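Local coordinates for protein acetyl-CoA acetyltransferase (Mycobacterium smegmatis, PDB 4EGV) that probably transfers acyl groups, as a monomeric thiolase-like protein of type 1 with a thiolase fold and an additional C-terminal domain, at residues A[215-220]-A[349-354]; A[219-224]-A[372-377]; A[338-343]-A[363-368]. All coordinates share one frame; numbering follows the deposited sequence.

Interaction 1 of 3, residues A[215-220]-A[349-354]; sequences LAMAEL and PVFNIC
The ring of Phe351 reaches out from helix 348-357 and bridges to helix 210-230. The two helices cross almost at a right angle, 91° between the axes of the short segments. Those axes come no closer than 11.5 Å, so long side chains have to make the contact. Phe351 has CG anti to its own carbonyl carbon, and this turns the ring toward the other helix.

Leu220 lies over one face of the ring. Its CG is anti to the backbone N (chi1 -180°), which carries the branch out toward Phe351. The methyl CD2 sits over the ring centre, 3.7 Å from the centroid and 14° off the ring normal. This is a CH-pi contact. The second methyl, CD1, takes another partner and lies 3.9 Å from CG1 of Val350. One leucine therefore spans two successive residues of helix 348-357.

The far edge of the ring meets the backbone of helix 210-230. Phe351 CZ comes 3.8 Å from the carbonyl O of Ala216 and 4.1 Å from its CB. The side chain of Met217, a selenomethionine, crosses that of Phe351 at about a right angle. Its CG touches Phe351 CE2 at 3.9 Å, then its chain leads away. No hydrogen bond joins the two segments.

This buried contact packs a helix from between strands 136-143 and 271-279, consistent with the thiolase loop domain, on a helix of the C-terminal half. Arg202 of helix 191-206 adds a cation-pi contact to Phe351. Helix 317-330 touches Asn352 and Ile353, while helix 242-246 packs against Ala218.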
loop_
_atom_site.group_PDB
_atom_site.type_symbol
_atom_site.label_atom_id
_atom_site.label_comp_id
_atom_site.label_asym_id
_atom_site.label_seq_id
_atom_site.Cartn_x
_atom_site.Cartn_y
_atom_site.Cartn_z
ATOM N N LEU A 215 8.180 -7.037 19.309
ATOM C CA LEU A 215 6.928 -6.948 20.070
ATOM C C LEU A 215 6.006 -5.873 19.505
ATOM O O LEU A 215 4.784 -6.067 19.425
ATOM C CB LEU A 215 7.206 -6.716 21.563
ATOM C CG LEU A 215 6.048 -6.455 22.536
ATOM C CD1 LEU A 215 5.309 -7.715 22.895
ATOM C CD2 LEU A 215 6.522 -5.738 23.788
ATOM N N ALA A 216 6.592 -4.742 19.121
ATOM C CA ALA A 216 5.819 -3.659 18.562
ATOM C C ALA A 216 5.089 -4.105 17.295
ATOM O O ALA A 216 3.906 -3.807 17.128
ATOM C CB ALA A 216 6.714 -2.449 18.291
HETATM N N MSE A 217 5.811 -4.819 16.419
HETATM C CA MSE A 217 5.277 -5.380 15.175
HETATM C C MSE A 217 4.152 -6.389 15.390
HETATM O O MSE A 217 3.179 -6.415 14.645
HETATM C CB MSE A 217 6.363 -6.092 14.398
HETATM C CG MSE A 217 7.338 -5.228 13.704
HETATM SE SE MSE A 217 8.587 -6.255 12.522
HETATM C CE MSE A 217 9.081 -7.792 13.609
ATOM N N ALA A 218 4.315 -7.264 16.368
ATOM C CA ALA A 218 3.286 -8.206 16.690
ATOM C C ALA A 218 2.064 -7.512 17.291
ATOM O O ALA A 218 0.953 -7.927 17.026
ATOM C CB ALA A 218 3.831 -9.260 17.599
ATOM N N GLU A 219 2.272 -6.443 18.059
ATOM C CA GLU A 219 1.166 -5.685 18.668
ATOM C C GLU A 219 0.393 -4.807 17.709
ATOM O O GLU A 219 -0.784 -4.524 17.920
ATOM C CB GLU A 219 1.629 -4.861 19.870
ATOM C CG GLU A 219 1.665 -5.692 21.143
ATOM C CD GLU A 219 1.896 -4.890 22.412
ATOM O OE1 GLU A 219 2.789 -4.006 22.439
ATOM O OE2 GLU A 219 1.193 -5.195 23.405
ATOM N N LEU A 220 1.081 -4.384 16.658
ATOM C CA LEU A 220 0.476 -3.715 15.547
ATOM C C LEU A 220 -0.398 -4.678 14.733
ATOM O O LEU A 220 -1.546 -4.348 14.412
ATOM C CB LEU A 220 1.565 -3.093 14.677
ATOM C CG LEU A 220 1.083 -2.333 13.455
ATOM C CD1 LEU A 220 0.477 -1.056 13.852
ATOM C CD2 LEU A 220 2.209 -2.132 12.539
ATOM N N PRO A 349 4.923 0.541 6.575
ATOM C CA PRO A 349 4.142 1.639 6.006
ATOM C C PRO A 349 2.951 2.029 6.860
ATOM O O PRO A 349 2.366 3.094 6.636
ATOM C CB PRO A 349 3.691 1.095 4.637
ATOM C CG PRO A 349 3.820 -0.305 4.734
ATOM C CD PRO A 349 4.864 -0.653 5.722
ATOM N N VAL A 350 2.601 1.165 7.814
ATOM C CA VAL A 350 1.577 1.466 8.798
ATOM C C VAL A 350 2.184 2.264 9.913
ATOM O O VAL A 350 1.721 3.342 10.199
ATOM C CB VAL A 350 0.876 0.220 9.371
ATOM C CG1 VAL A 350 -0.161 0.634 10.384
ATOM C CG2 VAL A 350 0.224 -0.584 8.278
ATOM N N PHE A 351 3.237 1.737 10.519
ATOM C CA PHE A 351 4.029 2.464 11.513
ATOM C C PHE A 351 4.299 3.894 11.089
ATOM O O PHE A 351 4.125 4.817 11.851
ATOM C CB PHE A 351 5.379 1.778 11.726
ATOM C CG PHE A 351 5.346 0.652 12.702
ATOM C CD1 PHE A 351 4.541 0.711 13.838
ATOM C CD2 PHE A 351 6.150 -0.461 12.517
ATOM C CE1 PHE A 351 4.521 -0.328 14.748
ATOM C CE2 PHE A 351 6.142 -1.492 13.420
ATOM C CZ PHE A 351 5.326 -1.421 14.540
ATOM N N ASN A 352 4.709 4.039 9.837
ATOM C CA ASN A 352 5.187 5.268 9.302
ATOM C C ASN A 352 4.140 6.343 9.261
ATOM O O ASN A 352 4.452 7.492 9.479
ATOM C CB ASN A 352 5.754 5.006 7.924
ATOM C CG ASN A 352 6.163 6.274 7.215
ATOM O OD1 ASN A 352 7.136 6.950 7.597
ATOM N ND2 ASN A 352 5.407 6.613 6.166
ATOM N N ILE A 353 2.895 5.977 8.973
ATOM C CA ILE A 353 1.804 6.950 9.007
ATOM C C ILE A 353 1.598 7.407 10.438
ATOM O O ILE A 353 1.547 8.600 10.724
ATOM C CB ILE A 353 0.503 6.408 8.433
ATOM C CG1 ILE A 353 0.634 6.236 6.932
ATOM C CG2 ILE A 353 -0.647 7.339 8.759
ATOM C CD1 ILE A 353 1.259 7.403 6.219
ATOM N N CYS A 354 1.557 6.436 11.334
ATOM C CA CYS A 354 1.465 6.662 12.762
ATOM C C CYS A 354 2.534 7.579 13.390
ATOM O O CYS A 354 2.234 8.381 14.256
ATOM C CB CYS A 354 1.432 5.306 13.456
ATOM S SG CYS A 354 -0.061 4.356 13.046
#

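Interaction 2 of 3, residues A[219-224]-A[372-377]; sequences ELFAPF and GLPFFG
Helix 210-230 is kinked within 219-224, where the backbone N of Pro223 and of Phe224 has no bond to the turn before, and it meets the short helix 373-376 with Phe224 and Gly372 nearest, CA to CA 6.1 Å. Gly372 is the N-cap residue of that short helix. Its phi is positive, a conformation glycine adopts readily.

Phe375 is the main side chain of 372-377. Its CG is anti to the carbonyl carbon, and the ring points at helix 210-230. There it meets Phe221 in an offset edge-to-face pair. The edge of Phe375 is turned toward the face of Phe221, with the planes at 75° and the centroids 5.6 Å apart. The atoms that meet are Phe375 CZ and Phe221 CD2, at 3.7 Å. The same tip also lies against the backbone: Phe375 CE2 is 3.6 Å from the carbonyl O of Phe221. On the next turn, CB of Phe224 touches Phe375 CE2 at 3.8 Å. The Phe375 tip is thus set between two residues three apart on one helix.

Pro374 completes the contact with Phe221. Its CG reaches Phe221 CE2 at 3.8 Å, the two side chains crossing at about a right angle. Pro374 CB also lies over the centre of one face of the Phe375 ring. The ring of Phe224 offers its edge to Gly372, with CD1 4.2 Å from the glycine CA.

The contact is an apolar, aromatic cluster without cross-segment hydrogen bonds. Helix 210-230 lies between strands 136-143 and 271-279 in the chain, a place consistent with the loop domain inserted in the N-terminal half of thiolases. The aromatic cluster joins this inserted helix to the C-terminal half of the fold.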
loop_
_atom_site.group_PDB
_atom_site.type_symbol
_atom_site.label_atom_id
_atom_site.label_comp_id
_atom_site.label_asym_id
_atom_site.label_seq_id
_atom_site.Cartn_x
_atom_site.Cartn_y
_atom_site.Cartn_z
ATOM N N GLU A 219 2.272 -6.443 18.059
ATOM C CA GLU A 219 1.166 -5.685 18.668
ATOM C C GLU A 219 0.393 -4.807 17.709
ATOM O O GLU A 219 -0.784 -4.524 17.920
ATOM C CB GLU A 219 1.629 -4.861 19.870
ATOM C CG GLU A 219 1.665 -5.692 21.143
ATOM C CD GLU A 219 1.896 -4.890 22.412
ATOM O OE1 GLU A 219 2.789 -4.006 22.439
ATOM O OE2 GLU A 219 1.193 -5.195 23.405
ATOM N N LEU A 220 1.081 -4.384 16.658
ATOM C CA LEU A 220 0.476 -3.715 15.547
ATOM C C LEU A 220 -0.398 -4.678 14.733
ATOM O O LEU A 220 -1.546 -4.348 14.412
ATOM C CB LEU A 220 1.565 -3.093 14.677
ATOM C CG LEU A 220 1.083 -2.333 13.455
ATOM C CD1 LEU A 220 0.477 -1.056 13.852
ATOM C CD2 LEU A 220 2.209 -2.132 12.539
ATOM N N PHE A 221 0.133 -5.863 14.436
ATOM C CA PHE A 221 -0.488 -6.790 13.480
ATOM C C PHE A 221 -1.571 -7.741 13.977
ATOM O O PHE A 221 -2.370 -8.229 13.155
ATOM C CB PHE A 221 0.572 -7.598 12.734
ATOM C CG PHE A 221 0.978 -7.015 11.407
ATOM C CD1 PHE A 221 0.867 -5.655 11.152
ATOM C CD2 PHE A 221 1.524 -7.828 10.428
ATOM C CE1 PHE A 221 1.257 -5.136 9.938
ATOM C CE2 PHE A 221 1.940 -7.295 9.219
ATOM C CZ PHE A 221 1.788 -5.953 8.973
ATOM N N ALA A 222 -1.596 -8.015 15.286
ATOM C CA ALA A 222 -2.586 -8.960 15.841
ATOM C C ALA A 222 -4.030 -8.462 15.692
ATOM O O ALA A 222 -4.903 -9.238 15.271
ATOM C CB ALA A 222 -2.263 -9.354 17.265
ATOM N N PRO A 223 -4.282 -7.167 16.006
ATOM C CA PRO A 223 -5.589 -6.576 15.745
ATOM C C PRO A 223 -6.020 -6.625 14.267
ATOM O O PRO A 223 -7.206 -6.746 13.985
ATOM C CB PRO A 223 -5.408 -5.119 16.189
ATOM C CG PRO A 223 -4.303 -5.130 17.116
ATOM C CD PRO A 223 -3.410 -6.236 16.750
ATOM N N PHE A 224 -5.056 -6.509 13.355
ATOM C CA PHE A 224 -5.254 -6.799 11.923
ATOM C C PHE A 224 -5.822 -8.200 11.601
ATOM O O PHE A 224 -6.836 -8.309 10.913
ATOM C CB PHE A 224 -3.955 -6.584 11.161
ATOM C CG PHE A 224 -3.646 -5.164 10.907
ATOM C CD1 PHE A 224 -3.583 -4.680 9.616
ATOM C CD2 PHE A 224 -3.433 -4.299 11.941
ATOM C CE1 PHE A 224 -3.305 -3.339 9.371
ATOM C CE2 PHE A 224 -3.168 -2.965 11.702
ATOM C CZ PHE A 224 -3.094 -2.490 10.431
ATOM N N GLY A 372 -6.139 -6.427 6.265
ATOM C CA GLY A 372 -4.772 -6.234 5.846
ATOM C C GLY A 372 -4.143 -7.362 5.099
ATOM O O GLY A 372 -4.740 -8.374 4.945
ATOM N N LEU A 373 -2.914 -7.167 4.656
ATOM C CA LEU A 373 -2.331 -7.945 3.588
ATOM C C LEU A 373 -1.859 -9.350 3.877
ATOM O O LEU A 373 -2.298 -10.290 3.257
ATOM C CB LEU A 373 -1.283 -7.174 2.823
ATOM C CG LEU A 373 -1.762 -6.814 1.441
ATOM C CD1 LEU A 373 -0.852 -5.947 0.801
ATOM C CD2 LEU A 373 -2.033 -7.982 0.600
ATOM N N PRO A 374 -0.971 -9.538 4.807
ATOM C CA PRO A 374 -0.658 -10.912 5.044
ATOM C C PRO A 374 -1.993 -11.636 5.139
ATOM O O PRO A 374 -2.209 -12.582 4.404
ATOM C CB PRO A 374 0.066 -10.872 6.374
ATOM C CG PRO A 374 0.439 -9.565 6.533
ATOM C CD PRO A 374 -0.528 -8.715 5.925
ATOM N N PHE A 375 -2.869 -11.160 6.018
ATOM C CA PHE A 375 -3.979 -11.916 6.545
ATOM C C PHE A 375 -5.175 -12.023 5.645
ATOM O O PHE A 375 -5.788 -13.016 5.583
ATOM C CB PHE A 375 -4.391 -11.382 7.920
ATOM C CG PHE A 375 -3.257 -11.044 8.812
ATOM C CD1 PHE A 375 -2.530 -12.015 9.420
ATOM C CD2 PHE A 375 -2.892 -9.750 9.023
ATOM C CE1 PHE A 375 -1.474 -11.674 10.209
ATOM C CE2 PHE A 375 -1.868 -9.446 9.802
ATOM C CZ PHE A 375 -1.163 -10.394 10.399
ATOM N N PHE A 376 -5.494 -10.953 4.971
ATOM C CA PHE A 376 -6.618 -10.863 4.054
ATOM C C PHE A 376 -6.431 -11.747 2.824
ATOM O O PHE A 376 -7.397 -12.301 2.323
ATOM C CB PHE A 376 -6.903 -9.403 3.653
ATOM C CG PHE A 376 -8.056 -9.239 2.667
ATOM C CD1 PHE A 376 -9.371 -9.504 3.042
ATOM C CD2 PHE A 376 -7.829 -8.795 1.366
ATOM C CE1 PHE A 376 -10.427 -9.335 2.147
ATOM C CE2 PHE A 376 -8.882 -8.628 0.461
ATOM C CZ PHE A 376 -10.176 -8.924 0.852
ATOM N N GLY A 377 -5.183 -11.872 2.371
ATOM C CA GLY A 377 -4.821 -12.632 1.192
ATOM C C GLY A 377 -4.536 -11.732 0.022
ATOM O O GLY A 377 -5.179 -10.685 -0.146
#

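Interaction 3 of 3, residues A[338-343]-A[363-368]; sequences AAFDLY and DPRGLT
One backbone hydrogen bond joins the two segments. Leu342 N donates to Leu367 O at 3.0 Å, with an N-H...O angle of 158°. It arrives nearly along the C=O axis.

Asp363 and Arg365 are locked together within the turn. Asp363 to Gly366 form a type I beta turn. Asp363 OD2 accepts from Arg365 N at 3.0 Å, an Asx turn, using its anti lone pair. Arg365 also grips the carboxylate side-on: NE meets OD2 of Asp363, and NH2 meets OD1 of Asp363, as a salt bridge. NH1 of Arg365 donates hydrogen bonds to the carbonyl O of Val337 and of Leu334. Asp341 and Thr368 are held by backbone N-H groups that follow Thr368: Asp341 OD1 accepts from Leu369 N, and Thr368 OG1 from Gly371 N.

The remaining contacts are van der Waals and ring contacts. The guanidinium of Arg365 turns one face to the edge of Phe340, the planes 86° apart. CE2 of Phe340 lies over the centre of the guanidinium, 3.7 Å from Arg365 CZ. CB of Phe340 rests 3.6 Å from Gly366 O. Leu342 CD2 meets Leu367 CD2 at 3.9 Å.

Strand 337-342 is the outermost strand of the main sheet at this end and pairs in parallel with strand 402-409. Residues 365-368 run along its other edge, about 31° from the direction of 338-342. Leu220 and Phe224 of helix 210-230 pack on Leu367.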
loop_
_atom_site.group_PDB
_atom_site.type_symbol
_atom_site.label_atom_id
_atom_site.label_comp_id
_atom_site.label_asym_id
_atom_site.label_seq_id
_atom_site.Cartn_x
_atom_site.Cartn_y
_atom_site.Cartn_z
ATOM N N ALA A 338 -13.531 8.528 11.213
ATOM C CA ALA A 338 -14.201 7.462 11.924
ATOM C C ALA A 338 -13.582 6.066 11.716
ATOM O O ALA A 338 -13.658 5.215 12.594
ATOM C CB ALA A 338 -15.658 7.456 11.556
ATOM N N ALA A 339 -12.970 5.845 10.552
ATOM C CA ALA A 339 -12.419 4.536 10.159
ATOM C C ALA A 339 -11.230 4.700 9.229
ATOM O O ALA A 339 -11.205 5.611 8.410
ATOM C CB ALA A 339 -13.491 3.648 9.514
ATOM N N PHE A 340 -10.250 3.806 9.379
ATOM C CA PHE A 340 -9.024 3.785 8.570
ATOM C C PHE A 340 -8.849 2.438 7.887
ATOM O O PHE A 340 -9.105 1.424 8.492
ATOM C CB PHE A 340 -7.778 4.014 9.447
ATOM C CG PHE A 340 -7.682 5.385 10.044
ATOM C CD1 PHE A 340 -7.022 6.403 9.374
ATOM C CD2 PHE A 340 -8.228 5.654 11.295
ATOM C CE1 PHE A 340 -6.925 7.651 9.918
ATOM C CE2 PHE A 340 -8.145 6.914 11.846
ATOM C CZ PHE A 340 -7.494 7.912 11.155
ATOM N N ASP A 341 -8.433 2.460 6.621
ATOM C CA ASP A 341 -7.769 1.327 5.975
ATOM C C ASP A 341 -6.411 1.773 5.481
ATOM O O ASP A 341 -6.296 2.473 4.487
ATOM C CB ASP A 341 -8.558 0.704 4.825
ATOM C CG ASP A 341 -7.999 -0.678 4.416
ATOM O OD1 ASP A 341 -8.388 -1.685 5.010
ATOM O OD2 ASP A 341 -7.171 -0.762 3.496
ATOM N N LEU A 342 -5.390 1.368 6.224
ATOM C CA LEU A 342 -3.999 1.679 5.931
ATOM C C LEU A 342 -3.327 0.460 5.329
ATOM O O LEU A 342 -3.484 -0.657 5.803
ATOM C CB LEU A 342 -3.272 2.180 7.200
ATOM C CG LEU A 342 -3.333 3.648 7.649
ATOM C CD1 LEU A 342 -4.392 4.495 7.019
ATOM C CD2 LEU A 342 -3.397 3.749 9.166
ATOM N N TYR A 343 -2.611 0.680 4.247
ATOM C CA TYR A 343 -1.984 -0.401 3.537
ATOM C C TYR A 343 -0.864 -1.028 4.381
ATOM O O TYR A 343 0.006 -0.330 4.916
ATOM C CB TYR A 343 -1.448 0.134 2.226
ATOM C CG TYR A 343 -0.947 -0.900 1.252
ATOM C CD1 TYR A 343 -1.721 -1.252 0.131
ATOM C CD2 TYR A 343 0.304 -1.511 1.421
ATOM C CE1 TYR A 343 -1.282 -2.186 -0.772
ATOM C CE2 TYR A 343 0.767 -2.458 0.528
ATOM C CZ TYR A 343 -0.033 -2.796 -0.576
ATOM O OH TYR A 343 0.427 -3.730 -1.482
ATOM N N ASP A 363 -4.911 2.686 18.415
ATOM C CA ASP A 363 -6.089 3.529 18.285
ATOM C C ASP A 363 -7.383 2.723 18.167
ATOM O O ASP A 363 -7.469 1.848 17.315
ATOM C CB ASP A 363 -5.931 4.467 17.075
ATOM C CG ASP A 363 -6.986 5.590 17.043
ATOM O OD1 ASP A 363 -6.615 6.770 17.209
ATOM O OD2 ASP A 363 -8.189 5.305 16.875
ATOM N N PRO A 364 -8.398 3.038 19.006
ATOM C CA PRO A 364 -9.625 2.232 19.100
ATOM C C PRO A 364 -10.427 2.188 17.816
ATOM O O PRO A 364 -11.175 1.241 17.614
ATOM C CB PRO A 364 -10.438 2.918 20.216
ATOM C CG PRO A 364 -9.759 4.231 20.497
ATOM C CD PRO A 364 -8.356 4.120 20.014
ATOM N N ARG A 365 -10.281 3.212 16.968
ATOM C CA ARG A 365 -10.949 3.273 15.632
ATOM C C ARG A 365 -10.534 2.116 14.701
ATOM O O ARG A 365 -11.295 1.696 13.864
ATOM C CB ARG A 365 -10.718 4.641 14.957
ATOM C CG ARG A 365 -11.478 5.827 15.619
ATOM C CD ARG A 365 -11.081 7.204 15.043
ATOM N NE ARG A 365 -9.719 7.601 15.394
ATOM C CZ ARG A 365 -9.094 8.704 14.973
ATOM N NH1 ARG A 365 -9.706 9.568 14.171
ATOM N NH2 ARG A 365 -7.849 8.946 15.361
ATOM N N GLY A 366 -9.329 1.603 14.911
ATOM C CA GLY A 366 -8.749 0.530 14.138
ATOM C C GLY A 366 -7.949 1.092 12.985
ATOM O O GLY A 366 -8.245 2.158 12.480
ATOM N N LEU A 367 -6.938 0.382 12.536
ATOM C CA LEU A 367 -6.172 0.841 11.356
ATOM C C LEU A 367 -6.485 0.097 10.049
ATOM O O LEU A 367 -5.911 0.387 9.023
ATOM C CB LEU A 367 -4.669 0.818 11.643
ATOM C CG LEU A 367 -4.268 1.503 12.945
ATOM C CD1 LEU A 367 -2.846 1.153 13.256
ATOM C CD2 LEU A 367 -4.447 3.006 12.816
ATOM N N THR A 368 -7.424 -0.835 10.098
ATOM C CA THR A 368 -7.823 -1.599 8.917
ATOM C C THR A 368 -9.326 -1.857 8.845
ATOM O O THR A 368 -10.014 -1.975 9.834
ATOM C CB THR A 368 -7.025 -2.933 8.793
ATOM O OG1 THR A 368 -7.292 -3.523 7.530
ATOM C CG2 THR A 368 -7.385 -3.915 9.918
#

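The three contacts form one continuous packed region. Their centres are about 11 Å apart for interactions 1 and 2, and about 12 Å for the other two pairs. Helix 210-230 serves interactions 1 and 2 with successive turns. Leu367 of interaction 3 connects them: its CD1 lies 4.0 Å from Leu220 CD1 and 4.0 Å from Val350 CG1, and its CB lies 3.9 Å from Phe224 CZ. Strand 337-342, helix 348-357, segment 363-368 and helix 373-376 follow in chain order. Helix 210-230 touches the last three of these: helix 348-357, segment 363-368 and helix 373-376.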